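Side-chain contacts in fatty acid biosynthesis transcriptional regulator (Streptococcus pneumoniae, PDB 6JBX), which represses the pneumococcal fatty acid synthesis pathway by binding DNA as a MarR-family regulator, with acyl-ACP as co-repressor: residues N24-V27 with I28-V31; K39-S42 with I43-H47; M46-I49 with D50-K54; T75-L78 with N79-R83; L103-K106 with G107-H111. All coordinates share one frame; numbering follows the deposited sequence.

Contacts 2, 3 and 5 lie close together, their centres 10 to 12 Å apart, while contacts 1 and 4 have centres 22 Å apart. Contact 1 meets contact 2 where Glu30 OE2 lies 2.9 Å from Ile43 N, probably a hydrogen bond. Contacts 2 and 3 share Met46 and His47 on helix 43-54. Contact 4 packs on both, Ile41 CD1 reaching Leu81 CD2 at 3.6 Å and Thr48 CG2 reaching Leu81 CD1 at 3.6 Å. Contact 5 covers contact 3 through Leu103. DNA phosphates are held by contacts 2 and 4, whereas contact 1 approaches tridecane, about 4 Å from the Val25 side chain.

Contact 1 (N24-V27 with I28-V31)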
# COMPACT_ATOMS: atom_id res chain seq x y z
N ASN A 24 4.38 -3.11 3.68
CA ASN A 24 4.21 -2.71 5.08
C ASN A 24 3.58 -1.31 5.27
O ASN A 24 3.16 -0.99 6.40
CB ASN A 24 5.51 -2.82 5.86
CG ASN A 24 6.06 -4.22 5.99
OD1 ASN A 24 7.26 -4.39 6.13
ND2 ASN A 24 5.22 -5.24 5.92
N VAL A 25 3.51 -0.46 4.27
CA VAL A 25 3.21 0.96 4.49
C VAL A 25 1.79 1.09 5.09
O VAL A 25 1.62 1.90 6.00
CB VAL A 25 3.34 1.81 3.23
CG1 VAL A 25 2.35 1.39 2.14
CG2 VAL A 25 3.18 3.30 3.58
N LEU A 26 0.82 0.30 4.61
CA LEU A 26 -0.58 0.43 5.10
C LEU A 26 -0.69 -0.11 6.54
O LEU A 26 -1.41 0.45 7.32
CB LEU A 26 -1.56 -0.30 4.17
CG LEU A 26 -1.86 0.40 2.84
CD1 LEU A 26 -3.04 -0.22 2.13
CD2 LEU A 26 -2.08 1.88 2.99
N VAL A 27 0.03 -1.15 6.88
CA VAL A 27 0.09 -1.65 8.23
C VAL A 27 0.72 -0.62 9.17
O VAL A 27 0.24 -0.41 10.26
CB VAL A 27 0.84 -2.99 8.29
CG1 VAL A 27 0.92 -3.48 9.71
CG2 VAL A 27 0.14 -4.05 7.44
N ILE A 28 1.82 0.02 8.77
CA ILE A 28 2.46 1.00 9.62
C ILE A 28 1.53 2.20 9.83
O ILE A 28 1.43 2.71 10.94
CB ILE A 28 3.83 1.40 9.04
CG1 ILE A 28 4.80 0.24 9.20
CG2 ILE A 28 4.32 2.68 9.72
CD1 ILE A 28 6.13 0.43 8.54
N GLU A 29 0.80 2.61 8.82
CA GLU A 29 -0.12 3.71 8.99
C GLU A 29 -1.27 3.33 9.94
O GLU A 29 -1.70 4.13 10.74
CB GLU A 29 -0.72 4.13 7.65
CG GLU A 29 0.28 4.70 6.68
CD GLU A 29 -0.37 5.34 5.45
OE1 GLU A 29 -1.18 4.65 4.77
OE2 GLU A 29 -0.12 6.52 5.22
N GLU A 30 -1.79 2.14 9.78
CA GLU A 30 -2.84 1.66 10.64
C GLU A 30 -2.33 1.59 12.10
O GLU A 30 -3.04 2.00 12.97
CB GLU A 30 -3.37 0.33 10.14
CG GLU A 30 -4.33 -0.34 11.12
CD GLU A 30 -5.77 -0.59 10.69
OE1 GLU A 30 -6.54 -1.08 11.55
OE2 GLU A 30 -6.13 -0.32 9.50
N VAL A 31 -1.12 1.13 12.33
CA VAL A 31 -0.56 1.02 13.67
C VAL A 31 -0.42 2.42 14.28
O VAL A 31 -0.68 2.61 15.46
CB VAL A 31 0.81 0.31 13.68
CG1 VAL A 31 1.64 0.58 14.95
CG2 VAL A 31 0.65 -1.17 13.48
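Glu29 reaches back along the helix over Val25 and Leu26. Its CB rests 3.6 Å from Val25 O, in the turn that carries the backbone bond from Glu29 N to the same oxygen. CG comes closer still, 3.2 Å from Val25 O, because chi1 of -65° sets it beside its own backbone N. The chain then runs on extended, so that CD passes Val25 O at 4.0 Å and the carboxylate is carried past the carbonyl. At the tip, OE1 meets the CD2 methyl of Leu26 at 3.4 Å, the two side chains crossing at a slant; this is a packing contact of an oxygen with a methyl group. All of this lies on helix 11-34 of the MarR fold, one of the helices through which the two subunits of the dimer meet. Phe22 of the second subunit packs on Val25, whose side chain is also near a bound tridecane, and Met68 of the second subunit packs on Val27. The carboxylate of Glu30 turns away to Arg34 and to the backbone N of Ile43, while Asn24 hydrogen-bonds Lys152 and Glu66 O of the second subunit. On another side of the helix Val31 CG2 sits 3.3 Å from Val27 O and faces Val27 CG1 at 4.4 Å, a loose pair of methyls one turn apart. Ile28 places CG1 3.5 Å from Asn24 O, the carbonyl that accepts its own backbone N at 2.9 Å.

Contact 2 (K39-S42 with I43-H47); sequences KDIS and IKEMH. With nucleotides of chain C.
Ser42 OG joins protein to DNA with one hydroxyl: it donates to OP1 of DG13 of chain C over a short 2.5 Å and accepts from Glu45 N at 2.9 Å. A chi1 of 78° wedges OG between its own backbone N and carbonyl carbon, where it can face the first turn of the helix and the phosphate together. Glu45 answers in the other direction. A chi1 of -68° points its extended chain back toward Ser42, so that OE2 takes the N-H of Ser42 at 2.9 Å, nearly straight at 171°, through the lone pair turned away from OE1. OE1 forms a salt bridge with Lys84, holding the carboxylate by its other oxygen. Ile41 lies across this carboxylate, its CD1 3.9 Å from Glu45 OE2, and lays CG2 against Met46 CB at 4.2 Å. Met46 N closes the turn on Ser42 O at 2.8 Å. Before the helix, Asp40 OD1 is hydrogen-bonded to Tyr86 OH. The reciprocal pair of Ser42 and Glu45 is a capping box at the N-terminus of helix 43-54, here with its cap residue also gripping a DNA phosphate.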
# COMPACT_ATOMS: atom_id res chain seq x y z
N LYS A 39 -8.94 5.34 18.64
CA LYS A 39 -8.44 3.99 18.41
C LYS A 39 -9.43 3.15 17.62
O LYS A 39 -9.12 2.00 17.36
CB LYS A 39 -8.12 3.26 19.71
CG LYS A 39 -7.05 3.93 20.53
CD LYS A 39 -6.72 3.13 21.76
CE LYS A 39 -5.50 3.68 22.46
NZ LYS A 39 -5.51 5.16 22.47
N ASP A 40 -10.50 3.72 17.14
CA ASP A 40 -11.54 2.93 16.48
C ASP A 40 -11.65 3.27 14.98
O ASP A 40 -12.73 3.12 14.41
CB ASP A 40 -12.89 3.17 17.18
CG ASP A 40 -13.34 4.62 17.11
OD1 ASP A 40 -12.47 5.50 16.94
OD2 ASP A 40 -14.57 4.86 17.20
N ILE A 41 -10.53 3.67 14.33
CA ILE A 41 -10.52 4.08 12.93
C ILE A 41 -9.38 3.33 12.22
O ILE A 41 -8.22 3.45 12.59
CB ILE A 41 -10.36 5.60 12.79
CG1 ILE A 41 -11.62 6.35 13.22
CG2 ILE A 41 -9.98 5.99 11.36
CD1 ILE A 41 -12.85 6.02 12.38
N SER A 42 -9.75 2.54 11.24
CA SER A 42 -8.82 1.81 10.42
C SER A 42 -8.24 2.73 9.34
O SER A 42 -8.78 3.82 9.04
CB SER A 42 -9.54 0.68 9.73
OG SER A 42 -10.26 1.25 8.63
N ILE A 43 -7.18 2.26 8.69
CA ILE A 43 -6.58 3.08 7.64
C ILE A 43 -7.58 3.24 6.49
O ILE A 43 -7.63 4.32 5.90
CB ILE A 43 -5.21 2.54 7.17
CG1 ILE A 43 -4.54 3.51 6.20
CG2 ILE A 43 -5.30 1.12 6.56
CD1 ILE A 43 -4.10 4.83 6.80
N LYS A 44 -8.40 2.25 6.19
CA LYS A 44 -9.40 2.41 5.11
C LYS A 44 -10.49 3.41 5.50
O LYS A 44 -10.89 4.23 4.65
CB LYS A 44 -10.04 1.08 4.73
CG LYS A 44 -9.08 0.12 4.06
CD LYS A 44 -8.43 0.78 2.89
CE LYS A 44 -7.60 -0.15 2.04
NZ LYS A 44 -6.60 0.65 1.28
N GLU A 45 -10.91 3.42 6.76
CA GLU A 45 -11.87 4.44 7.18
C GLU A 45 -11.19 5.81 7.14
O GLU A 45 -11.84 6.79 6.80
CB GLU A 45 -12.43 4.22 8.60
CG GLU A 45 -13.33 3.00 8.71
CD GLU A 45 -13.64 2.58 10.15
OE1 GLU A 45 -14.86 2.44 10.48
OE2 GLU A 45 -12.67 2.41 10.96
N MET A 46 -9.92 5.86 7.50
CA MET A 46 -9.20 7.14 7.44
C MET A 46 -9.20 7.67 6.00
O MET A 46 -9.32 8.86 5.79
CB MET A 46 -7.77 6.99 7.96
CG MET A 46 -7.03 8.27 8.18
SD MET A 46 -7.71 9.40 9.43
CE MET A 46 -8.20 10.71 8.31
N HIS A 47 -9.20 6.78 5.00
CA HIS A 47 -9.25 7.29 3.62
C HIS A 47 -10.60 7.96 3.34
O HIS A 47 -10.63 8.98 2.69
CB HIS A 47 -8.97 6.19 2.59
CG HIS A 47 -7.57 5.69 2.63
ND1 HIS A 47 -7.25 4.42 2.20
CD2 HIS A 47 -6.43 6.26 3.09
CE1 HIS A 47 -5.95 4.23 2.39
NE2 HIS A 47 -5.43 5.35 2.94
P DG C 13 -12.94 -1.28 7.50
OP1 DG C 13 -11.67 -0.56 7.62
OP2 DG C 13 -14.26 -0.56 7.53
O5' DG C 13 -12.87 -2.08 6.13
C5' DG C 13 -11.67 -2.76 5.75
C4' DG C 13 -11.93 -3.41 4.42
O4' DG C 13 -12.88 -4.47 4.65
C3' DG C 13 -12.57 -2.51 3.34
O3' DG C 13 -11.72 -2.55 2.19
C2' DG C 13 -13.96 -3.08 3.14
C1' DG C 13 -13.76 -4.54 3.56
N9 DG C 13 -14.91 -5.29 4.02
C8 DG C 13 -15.84 -4.91 4.96
N7 DG C 13 -16.73 -5.84 5.21
C5 DG C 13 -16.33 -6.91 4.43
C6 DG C 13 -16.89 -8.20 4.28
O6 DG C 13 -17.90 -8.66 4.83
N1 DG C 13 -16.18 -8.96 3.36
C2 DG C 13 -15.05 -8.56 2.69
N2 DG C 13 -14.50 -9.44 1.86
N3 DG C 13 -14.51 -7.36 2.83
C4 DG C 13 -15.22 -6.59 3.68

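Contact 3 (M46-I49 with D50-K54); sequences MHTI and DVIGK
Thr48 and Ile52 share a chi1 of -57°, which in Thr48 turns the CG2 methyl anti to the backbone N and in Ile52 lays CG1 beside the backbone N. With chi2 extended, Ile52 carries CD1 back alongside Thr48 CG2, 4.1 Å away, the two side chains pointing the same way. Ile52 CG1 also rests 3.4 Å from Thr48 O, the oxygen that accepts Ile52 N at 3.2 Å. On a different side of the helix Asp50 sends CG anti to its N while CB settles 3.3 Å from Met46 O. Its carboxylate stands out beside the helix, and the extended Lys54 chain reaches back to it in a salt bridge, NZ meeting OD2 at 2.9 Å from the syn side but 26° out of the carboxylate plane. Val51 turns CG2 over His47 O at 3.5 Å. Gly53 N bonds Ile49 O at 2.8 Å, and Leu103 CD1 rests on Gly53 CA. Helix 43-54 is thus enclosed on several sides: Thr48 and Ile52 pack on Leu78 of helix 71-84, Val51 on Val63 and Leu67 of helix 60-67, Ile49 on Ile110 of helix 105-125, and Ile49 and Ile52 on Leu103 of strand 99-103.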
# COMPACT_ATOMS: atom_id res chain seq x y z
N MET A 46 -9.92 5.86 7.50
CA MET A 46 -9.20 7.14 7.44
C MET A 46 -9.20 7.67 6.00
O MET A 46 -9.32 8.86 5.79
CB MET A 46 -7.77 6.99 7.96
CG MET A 46 -7.03 8.27 8.18
SD MET A 46 -7.71 9.40 9.43
CE MET A 46 -8.20 10.71 8.31
N HIS A 47 -9.20 6.78 5.00
CA HIS A 47 -9.25 7.29 3.62
C HIS A 47 -10.60 7.96 3.34
O HIS A 47 -10.63 8.98 2.69
CB HIS A 47 -8.97 6.19 2.59
CG HIS A 47 -7.57 5.69 2.63
ND1 HIS A 47 -7.25 4.42 2.20
CD2 HIS A 47 -6.43 6.26 3.09
CE1 HIS A 47 -5.95 4.23 2.39
NE2 HIS A 47 -5.43 5.35 2.94
N THR A 48 -11.70 7.36 3.79
CA THR A 48 -13.02 7.95 3.63
C THR A 48 -13.07 9.29 4.36
O THR A 48 -13.47 10.29 3.79
CB THR A 48 -14.12 7.00 4.08
OG1 THR A 48 -13.98 5.81 3.32
CG2 THR A 48 -15.51 7.58 3.89
N ILE A 49 -12.54 9.34 5.58
CA ILE A 49 -12.54 10.59 6.33
C ILE A 49 -11.79 11.67 5.54
O ILE A 49 -12.20 12.85 5.52
CB ILE A 49 -11.98 10.40 7.75
CG1 ILE A 49 -12.94 9.58 8.61
CG2 ILE A 49 -11.65 11.73 8.40
CD1 ILE A 49 -12.47 9.35 10.01
N ASP A 50 -10.70 11.28 4.92
CA ASP A 50 -9.78 12.17 4.20
C ASP A 50 -10.49 12.81 3.00
O ASP A 50 -10.44 14.02 2.82
CB ASP A 50 -8.56 11.37 3.74
CG ASP A 50 -7.43 12.21 3.20
OD1 ASP A 50 -7.10 13.22 3.86
OD2 ASP A 50 -6.92 11.86 2.11
N VAL A 51 -11.17 12.01 2.21
CA VAL A 51 -11.92 12.52 1.08
C VAL A 51 -12.94 13.57 1.58
O VAL A 51 -13.03 14.67 1.03
CB VAL A 51 -12.62 11.39 0.32
CG1 VAL A 51 -13.59 11.93 -0.71
CG2 VAL A 51 -11.62 10.44 -0.33
N ILE A 52 -13.71 13.24 2.62
CA ILE A 52 -14.77 14.13 3.09
C ILE A 52 -14.14 15.41 3.64
O ILE A 52 -14.65 16.51 3.44
CB ILE A 52 -15.68 13.43 4.11
CG1 ILE A 52 -16.29 12.15 3.54
CG2 ILE A 52 -16.77 14.38 4.63
CD1 ILE A 52 -17.02 11.29 4.54
N GLY A 53 -13.01 15.30 4.33
CA GLY A 53 -12.42 16.50 4.96
C GLY A 53 -11.86 17.49 3.94
O GLY A 53 -11.97 18.71 4.10
N LYS A 54 -11.30 16.96 2.86
CA LYS A 54 -10.73 17.79 1.80
C LYS A 54 -11.85 18.45 0.99
O LYS A 54 -11.65 19.52 0.43
CB LYS A 54 -9.85 16.95 0.86
CG LYS A 54 -8.47 16.60 1.39
CD LYS A 54 -7.77 15.54 0.54
CE LYS A 54 -6.35 15.24 0.99
NZ LYS A 54 -5.87 13.97 0.40

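Contact 4 (T75-L78 with N79-R83). With nucleotides of chain D.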
# COMPACT_ATOMS: atom_id res chain seq x y z
N THR A 75 -21.23 3.07 1.29
CA THR A 75 -22.38 3.27 2.19
C THR A 75 -22.11 2.60 3.54
O THR A 75 -22.42 3.17 4.58
CB THR A 75 -23.69 2.77 1.57
OG1 THR A 75 -23.98 3.65 0.48
CG2 THR A 75 -24.84 2.75 2.56
N THR A 76 -21.55 1.38 3.50
CA THR A 76 -21.25 0.64 4.72
C THR A 76 -20.24 1.43 5.57
O THR A 76 -20.42 1.58 6.76
CB THR A 76 -20.77 -0.78 4.39
OG1 THR A 76 -21.92 -1.41 3.82
CG2 THR A 76 -20.23 -1.52 5.59
N SER A 77 -19.19 1.92 4.94
CA SER A 77 -18.16 2.64 5.64
C SER A 77 -18.76 3.91 6.27
O SER A 77 -18.47 4.23 7.45
CB SER A 77 -17.01 2.94 4.72
OG SER A 77 -15.95 3.59 5.38
N LEU A 78 -19.62 4.61 5.52
CA LEU A 78 -20.22 5.83 6.04
C LEU A 78 -21.14 5.49 7.23
O LEU A 78 -21.14 6.23 8.22
CB LEU A 78 -20.99 6.56 4.94
CG LEU A 78 -20.17 7.08 3.77
CD1 LEU A 78 -21.11 7.55 2.66
CD2 LEU A 78 -19.24 8.22 4.17
N ASN A 79 -21.87 4.37 7.17
CA ASN A 79 -22.73 3.97 8.29
C ASN A 79 -21.88 3.77 9.56
O ASN A 79 -22.26 4.27 10.62
CB ASN A 79 -23.51 2.67 8.01
CG ASN A 79 -24.63 2.82 7.01
OD1 ASN A 79 -24.98 3.94 6.63
ND2 ASN A 79 -25.21 1.70 6.59
N ASN A 80 -20.76 3.04 9.45
CA ASN A 80 -19.84 2.86 10.60
C ASN A 80 -19.30 4.21 11.09
O ASN A 80 -19.14 4.45 12.29
CB ASN A 80 -18.69 1.89 10.27
CG ASN A 80 -19.18 0.48 10.00
OD1 ASN A 80 -20.24 0.07 10.50
ND2 ASN A 80 -18.46 -0.27 9.17
N LEU A 81 -18.97 5.09 10.17
CA LEU A 81 -18.31 6.35 10.56
C LEU A 81 -19.37 7.28 11.19
O LEU A 81 -19.08 7.98 12.12
CB LEU A 81 -17.68 7.01 9.32
CG LEU A 81 -16.36 6.41 8.80
CD1 LEU A 81 -15.96 7.04 7.45
CD2 LEU A 81 -15.25 6.63 9.82
N GLU A 82 -20.60 7.26 10.69
CA GLU A 82 -21.66 8.09 11.30
C GLU A 82 -21.96 7.52 12.70
O GLU A 82 -21.96 8.25 13.62
CB GLU A 82 -22.93 8.12 10.45
CG GLU A 82 -23.97 9.15 10.93
CD GLU A 82 -25.00 9.62 9.90
OE1 GLU A 82 -25.44 8.78 9.06
OE2 GLU A 82 -25.35 10.84 9.93
N ARG A 83 -22.14 6.21 12.82
CA ARG A 83 -22.35 5.57 14.12
C ARG A 83 -21.23 5.96 15.10
O ARG A 83 -21.52 6.20 16.28
CB ARG A 83 -22.40 4.04 13.96
CG ARG A 83 -22.38 3.27 15.28
CD ARG A 83 -22.48 1.75 15.15
NE ARG A 83 -21.44 1.18 14.29
CZ ARG A 83 -20.20 0.89 14.68
NH1 ARG A 83 -19.84 1.11 15.93
NH2 ARG A 83 -19.33 0.38 13.82
P DT D 6 -26.69 6.35 1.82
OP1 DT D 6 -27.08 7.07 3.04
OP2 DT D 6 -25.28 6.03 1.47
O5' DT D 6 -27.52 5.00 1.83
C5' DT D 6 -28.93 5.03 2.02
C4' DT D 6 -29.45 3.63 1.86
O4' DT D 6 -29.16 3.17 0.53
C3' DT D 6 -28.78 2.62 2.79
O3' DT D 6 -29.75 2.28 3.76
C2' DT D 6 -28.46 1.43 1.91
C1' DT D 6 -29.16 1.77 0.59
N1 DT D 6 -28.48 1.29 -0.60
C2 DT D 6 -29.01 0.19 -1.23
O2 DT D 6 -30.01 -0.39 -0.84
N3 DT D 6 -28.33 -0.20 -2.36
C4 DT D 6 -27.21 0.38 -2.89
O4 DT D 6 -26.70 -0.09 -3.91
C5 DT D 6 -26.68 1.50 -2.15
C7 DT D 6 -25.45 2.18 -2.65
C6 DT D 6 -27.35 1.91 -1.06
P DT D 7 -29.37 1.34 4.98
OP1 DT D 7 -30.38 1.57 6.03
OP2 DT D 7 -27.93 1.53 5.25
O5' DT D 7 -29.68 -0.12 4.43
C5' DT D 7 -31.00 -0.39 3.95
C4' DT D 7 -31.01 -1.75 3.30
O4' DT D 7 -30.18 -1.72 2.13
C3' DT D 7 -30.45 -2.86 4.20
O3' DT D 7 -31.53 -3.78 4.46
C2' DT D 7 -29.30 -3.46 3.39
C1' DT D 7 -29.57 -2.99 1.98
N1 DT D 7 -28.40 -2.82 1.10
C2 DT D 7 -28.31 -3.56 -0.05
O2 DT D 7 -29.10 -4.45 -0.35
N3 DT D 7 -27.22 -3.27 -0.82
C4 DT D 7 -26.28 -2.28 -0.61
O4 DT D 7 -25.35 -2.14 -1.40
C5 DT D 7 -26.44 -1.55 0.62
C7 DT D 7 -25.43 -0.51 0.99
C6 DT D 7 -27.50 -1.83 1.39
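Thr75 O lies over one face of the Asn79 amide, 3.3 Å from CG, and ND2 points on to the DNA. Thr76 O likewise lies over a face of the Asn80 amide, 3.6 Å from CG. A third flat group, the guanidinium of Arg83, has Asn80 O above one face toward the rim and Asn80 OD1 in plane at its edge, where a weak but straight hydrogen bond from NH2 spans 3.5 Å. These groups line helix 71-84, the recognition helix of the winged helix-turn-helix, whose wing is formed by strands 87-91 and 99-103. Asn79 owes its reach to a chi1 of -72°, which folds CG beside the backbone N and over the preceding turn. From there ND2 donates to OP2 of DT7 of chain D at 3.0 Å, with an angle of 156° at the hydrogen. OD1 receives a weak bond from Arg89 of the wing strand, consistent with a second-shell hold on the amide's rotation. Thr76 and Asn80 lie side by side, and Thr76 also packs on a thymine base of the DNA. Away from the DNA, Leu81 lays CG 3.3 Å from Ser77 O and packs with Leu78 on Ile87 of strand 87-91. Both branches of Thr75 meet the DNA: OG1 donates to OP2 of DT6 of chain D at 2.9 Å, and the CG2 methyl touches C7, the thymine methyl of DT7 of chain D, at 3.7 Å.

Contact 5 (L103-K106 with G107-H111)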
# COMPACT_ATOMS: atom_id res chain seq x y z
N LEU A 103 -17.56 16.34 7.88
CA LEU A 103 -16.91 15.81 9.06
C LEU A 103 -17.54 16.46 10.29
O LEU A 103 -17.74 17.66 10.31
CB LEU A 103 -15.40 16.10 9.04
CG LEU A 103 -14.57 15.40 7.96
CD1 LEU A 103 -13.10 15.57 8.26
CD2 LEU A 103 -14.90 13.92 7.82
N THR A 104 -17.74 15.67 11.33
CA THR A 104 -18.03 16.21 12.66
C THR A 104 -16.75 16.87 13.19
O THR A 104 -15.70 16.85 12.55
CB THR A 104 -18.52 15.12 13.62
OG1 THR A 104 -17.47 14.18 13.92
CG2 THR A 104 -19.73 14.37 13.09
N LYS A 105 -16.84 17.43 14.38
CA LYS A 105 -15.66 18.00 15.00
C LYS A 105 -14.66 16.88 15.26
O LYS A 105 -13.47 17.09 15.17
CB LYS A 105 -16.00 18.69 16.33
CG LYS A 105 -14.80 19.33 17.03
CD LYS A 105 -13.89 20.13 16.08
CE LYS A 105 -12.40 19.90 16.28
NZ LYS A 105 -11.56 20.51 15.20
N LYS A 106 -15.16 15.70 15.62
CA LYS A 106 -14.30 14.60 15.93
C LYS A 106 -13.58 14.19 14.65
O LYS A 106 -12.39 13.95 14.67
CB LYS A 106 -15.10 13.46 16.57
CG LYS A 106 -14.27 12.36 17.22
CD LYS A 106 -15.11 11.23 17.82
CE LYS A 106 -14.29 10.27 18.66
NZ LYS A 106 -15.04 9.03 18.97
N GLY A 107 -14.31 14.12 13.55
CA GLY A 107 -13.76 13.83 12.25
C GLY A 107 -12.65 14.79 11.87
O GLY A 107 -11.60 14.36 11.44
N ARG A 108 -12.87 16.08 12.05
CA ARG A 108 -11.85 17.09 11.75
C ARG A 108 -10.60 16.84 12.60
O ARG A 108 -9.45 16.92 12.07
CB ARG A 108 -12.41 18.51 11.96
CG ARG A 108 -13.45 18.89 10.92
CD ARG A 108 -13.87 20.37 10.89
NE ARG A 108 -14.46 20.85 12.13
CZ ARG A 108 -15.75 20.73 12.46
NH1 ARG A 108 -16.60 20.18 11.62
NH2 ARG A 108 -16.16 21.12 13.65
N LEU A 109 -10.80 16.44 13.87
CA LEU A 109 -9.65 16.22 14.77
C LEU A 109 -8.79 15.06 14.26
O LEU A 109 -7.59 15.18 14.22
CB LEU A 109 -10.12 15.90 16.19
CG LEU A 109 -10.35 17.08 17.14
CD1 LEU A 109 -10.53 16.55 18.57
CD2 LEU A 109 -9.20 18.07 17.09
N ILE A 110 -9.40 13.94 13.90
CA ILE A 110 -8.59 12.84 13.48
C ILE A 110 -8.03 13.12 12.07
O ILE A 110 -6.93 12.66 11.74
CB ILE A 110 -9.34 11.50 13.58
CG1 ILE A 110 -8.37 10.33 13.42
CG2 ILE A 110 -10.49 11.44 12.59
CD1 ILE A 110 -8.99 8.95 13.41
N HIS A 111 -8.75 13.85 11.22
CA HIS A 111 -8.24 14.19 9.89
C HIS A 111 -6.90 14.93 10.02
O HIS A 111 -5.94 14.61 9.34
CB HIS A 111 -9.29 15.03 9.14
CG HIS A 111 -8.89 15.44 7.77
ND1 HIS A 111 -8.44 14.53 6.83
CD2 HIS A 111 -8.87 16.65 7.18
CE1 HIS A 111 -8.17 15.17 5.71
NE2 HIS A 111 -8.43 16.46 5.89
O HOH W 1 -16.87 19.84 9.00
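Arg108 curls back over the start of its own helix. Its chi1 of -70° lays CG against Leu103 CB, and a bend at chi3 of -61° then swings the guanidinium above the backbone. Thr104 O and Lys105 CA lie over one face of that group, the latter 3.4 Å above its plane, both toward the rim. A water joins its NH1 to Leu103 O, bonding each at 2.7 Å. Lys105 bends twice, at chi2 and chi3, and crosses Arg108 at about a right angle, passing CD 3.5 Å from Arg108 NH2. Its chain then brings CE onto Leu109 CG at 3.6 Å, a methylene against the leucine branch. Lys105 NZ ends 4.2 Å from Arg108 NE, a closeness of like charges that probably costs some energy. Facing the interior, Leu103 sets CD1 3.7 Å from Gly107 C and against His111 CB, and the same leucine packs on Ile87 of strand 87-91. Thr104 turns OG1 between its N and carbonyl carbon, where it accepts Gly107 N at 3.2 Å and, weakly, Lys106 N; the hydroxyl is also hydrogen-bonded to Gly85 O. This is a threonine N-cap, set where wing strand 99-103 of the winged helix-turn-helix gives way to helix 105-125.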